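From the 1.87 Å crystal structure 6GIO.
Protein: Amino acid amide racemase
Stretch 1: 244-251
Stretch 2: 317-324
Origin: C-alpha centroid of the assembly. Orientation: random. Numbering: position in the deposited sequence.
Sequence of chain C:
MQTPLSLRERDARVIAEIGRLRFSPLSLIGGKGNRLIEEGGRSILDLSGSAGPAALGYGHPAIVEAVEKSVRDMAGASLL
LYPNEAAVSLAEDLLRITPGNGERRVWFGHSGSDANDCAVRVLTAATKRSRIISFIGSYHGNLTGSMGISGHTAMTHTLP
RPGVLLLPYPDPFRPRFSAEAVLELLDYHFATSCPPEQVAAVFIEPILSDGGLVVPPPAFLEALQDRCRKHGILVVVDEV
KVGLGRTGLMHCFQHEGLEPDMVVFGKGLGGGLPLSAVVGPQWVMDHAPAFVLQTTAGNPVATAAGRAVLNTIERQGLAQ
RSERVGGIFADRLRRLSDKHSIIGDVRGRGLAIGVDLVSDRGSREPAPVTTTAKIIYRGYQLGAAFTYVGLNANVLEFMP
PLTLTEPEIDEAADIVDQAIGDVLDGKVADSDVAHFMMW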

# COMPACT_ATOMS: atom_id res chain seq x y z
N LEU C 244 -8.15 1.60 -17.98
CA LEU C 244 -7.01 2.16 -18.70
C LEU C 244 -6.75 1.51 -20.05
O LEU C 244 -5.68 0.96 -20.28
N GLY C 245 -7.77 1.54 -20.90
CA GLY C 245 -7.67 1.06 -22.25
C GLY C 245 -7.95 -0.41 -22.50
O GLY C 245 -8.26 -0.77 -23.63
N ARG C 246 -7.87 -1.26 -21.47
CA ARG C 246 -7.96 -2.72 -21.68
C ARG C 246 -9.27 -3.20 -22.38
O ARG C 246 -9.26 -4.13 -23.20
N THR C 247 -10.38 -2.52 -22.13
CA THR C 247 -11.67 -2.93 -22.67
C THR C 247 -12.05 -2.34 -24.03
O THR C 247 -13.20 -2.50 -24.47
N GLY C 248 -11.15 -1.59 -24.66
CA GLY C 248 -11.42 -1.00 -25.96
C GLY C 248 -11.79 0.47 -25.86
O GLY C 248 -11.94 1.14 -26.87
N LEU C 249 -11.98 0.98 -24.65
CA LEU C 249 -12.15 2.42 -24.42
C LEU C 249 -11.25 2.71 -23.24
O LEU C 249 -10.82 1.77 -22.57
N MET C 250 -10.97 3.98 -22.99
CA MET C 250 -9.99 4.32 -21.97
C MET C 250 -10.49 3.79 -20.62
O MET C 250 -9.75 3.12 -19.90
N HIS C 251 -11.75 4.08 -20.30
CA HIS C 251 -12.36 3.58 -19.06
C HIS C 251 -13.49 2.61 -19.34
O HIS C 251 -14.38 2.90 -20.17
N GLY C 317 -2.43 4.43 -29.22
CA GLY C 317 -3.81 3.99 -29.38
C GLY C 317 -4.09 2.56 -28.85
O GLY C 317 -4.66 1.73 -29.57
N LEU C 318 -3.76 2.28 -27.58
CA LEU C 318 -3.90 0.91 -27.04
C LEU C 318 -5.34 0.55 -26.63
O LEU C 318 -5.67 -0.63 -26.50
N ALA C 319 -6.19 1.55 -26.46
CA ALA C 319 -7.60 1.27 -26.24
C ALA C 319 -8.17 0.70 -27.52
O ALA C 319 -8.72 -0.39 -27.54
N GLN C 320 -8.01 1.45 -28.60
CA GLN C 320 -8.52 1.02 -29.90
C GLN C 320 -7.86 -0.33 -30.26
O GLN C 320 -8.53 -1.27 -30.59
N ARG C 321 -6.56 -0.45 -30.09
CA ARG C 321 -5.93 -1.72 -30.38
C ARG C 321 -6.49 -2.90 -29.57
O ARG C 321 -6.70 -3.99 -30.10
N SER C 322 -6.77 -2.68 -28.28
CA SER C 322 -7.22 -3.77 -27.42
C SER C 322 -8.63 -4.27 -27.84
O SER C 322 -8.91 -5.48 -27.77
N GLU C 323 -9.51 -3.38 -28.28
CA GLU C 323 -10.78 -3.82 -28.88
C GLU C 323 -10.55 -4.77 -30.05
O GLU C 323 -11.19 -5.81 -30.16
N ARG C 324 -9.64 -4.40 -30.95
CA ARG C 324 -9.41 -5.18 -32.16
C ARG C 324 -8.72 -6.52 -31.84
O ARG C 324 -9.19 -7.57 -32.22

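Packing of the glycine-rich loop 244-251 against the first turns of the helix 318-324 in amino acid amide racemase. The contact is small, 268 Å² summed over both sides, and rests on backbone and short side chains; no hydrogen bond crosses it.

Backbone atoms make the closest approach. The loop folds into a type I beta turn from G245 to G248, closed by G248 N to G245 O at 3.2 Å, while G245 N donates to M250 O at 2.7 Å. Both ends of the turn lie against the helix, with G245 CA 4.0 Å from A319 CA and G248 CA 4.1 Å from E323 CA. Two CA-H...O contacts run in opposite senses: A319 CA reaches G245 O at 3.4 Å with a nearly straight angle of 171° at the hydrogen, and G248 CA reaches A319 O at 3.2 Å with 158°. A319 O also accepts the helical bond from E323 N at 3.2 Å.

Glycine suits both ends of the turn. A CB on G248 would lie 3.0 Å from E323 CB, too tight for comfort, and one on G245 would point toward the helix, 3.7 Å from A319 N. Phi of 88° at G245 and 101° at G248 independently calls for glycine, since a CB would jam against the preceding carbonyl oxygen.

Three helix side chains make van der Waals contacts with loop backbone. A319 points sideways, its CB 3.9 Å from L249 C and 4.1 Å from M250 N. E323, also sideways, with chi1 t and chi2 t, lays its CB 3.8 Å from G248 CA; its carboxylate extends beyond the contact. S322 points toward the loop, and its CB sits 3.6 Å from G245 O and 3.5 Å from R246 O.

The polar groups find their partners within the helix or not at all across the contact. With chi1 m, S322 OG turns back to its own helix and donates to L318 O at 2.5 Å, an oxygen that also accepts from S322 N at 2.9 Å. The serine hydroxyl is thus satisfied without a partner in the loop. Q320 starts away from the loop, but with chi1 m and chi2 p its NE2 comes to 4.6 Å from G248 O, an approach without a hydrogen bond. G317, at the N-cap position, accepts from R321 N through its O at 2.9 Å.

Several loop side chains turn from the contact. L244 (m, t), R246 (t, t, m), T247 (p) and L249 (m, t) all point away from the helix. R246 NH1 and NH2 and T247 OG1 are hydrogen-bonded elsewhere in the structure. M250 (t, p) points sideways, and its side chain comes no nearer than 5.3 Å, from M250 CB to A319 CB, leaving its backbone N to meet A319.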

# COMPACT_ATOMS: atom_id res chain seq x y z
CB LEU C 244 -5.76 2.18 -17.81
CG LEU C 244 -5.92 3.12 -16.60
CD1 LEU C 244 -4.62 3.19 -15.81
CD2 LEU C 244 -6.38 4.55 -16.97
CB ARG C 246 -7.77 -3.43 -20.34
CG ARG C 246 -7.92 -4.92 -20.39
CD ARG C 246 -7.54 -5.52 -19.06
NE ARG C 246 -6.12 -5.38 -18.78
CZ ARG C 246 -5.15 -6.16 -19.27
NH1 ARG C 246 -5.42 -7.14 -20.12
NH2 ARG C 246 -3.89 -5.93 -18.94
CB THR C 247 -12.83 -2.60 -21.69
OG1 THR C 247 -12.94 -1.18 -21.53
CG2 THR C 247 -12.63 -3.32 -20.38
CB LEU C 249 -13.59 2.79 -24.11
CG LEU C 249 -14.68 2.66 -25.20
CD1 LEU C 249 -16.05 2.77 -24.54
CD2 LEU C 249 -14.54 3.71 -26.29
CB MET C 250 -9.73 5.83 -21.94
CG MET C 250 -8.69 6.26 -20.88
SD MET C 250 -7.03 5.49 -21.07
CE MET C 250 -6.17 6.79 -21.97
CB HIS C 251 -12.90 4.73 -18.22
CG HIS C 251 -11.92 5.84 -18.04
ND1 HIS C 251 -10.77 5.70 -17.29
CD2 HIS C 251 -11.93 7.12 -18.51
CE1 HIS C 251 -10.10 6.84 -17.32
NE2 HIS C 251 -10.78 7.71 -18.05
CB LEU C 318 -2.92 0.65 -25.90
CG LEU C 318 -1.46 0.78 -26.28
CD1 LEU C 318 -0.57 0.35 -25.13
CD2 LEU C 318 -1.16 -0.03 -27.53
CB ALA C 319 -8.35 2.54 -25.86
CB GLN C 320 -8.29 2.10 -30.97
CG GLN C 320 -9.01 3.42 -30.69
CD GLN C 320 -8.58 4.15 -29.39
OE1 GLN C 320 -7.38 4.24 -29.04
NE2 GLN C 320 -9.58 4.66 -28.65
CB ARG C 321 -4.43 -1.61 -30.21
CG ARG C 321 -3.71 -2.84 -30.70
CD ARG C 321 -2.21 -2.72 -30.55
NE ARG C 321 -1.56 -3.93 -31.07
CZ ARG C 321 -1.26 -5.03 -30.37
NH1 ARG C 321 -1.55 -5.17 -29.09
NH2 ARG C 321 -0.70 -6.04 -30.98
CB SER C 322 -7.20 -3.33 -25.95
OG SER C 322 -5.89 -2.97 -25.55
CB GLU C 323 -11.60 -2.64 -29.41
CG GLU C 323 -12.83 -3.08 -30.19
CD GLU C 323 -13.86 -1.96 -30.28
OE1 GLU C 323 -13.67 -1.02 -31.07
OE2 GLU C 323 -14.87 -2.01 -29.56
CB ARG C 324 -8.64 -4.33 -33.20
CG ARG C 324 -8.36 -5.01 -34.54
CD ARG C 324 -7.51 -4.14 -35.45
NE ARG C 324 -6.12 -4.00 -34.98
CZ ARG C 324 -5.17 -4.94 -35.12
NH1 ARG C 324 -5.45 -6.10 -35.70
NH2 ARG C 324 -3.95 -4.72 -34.65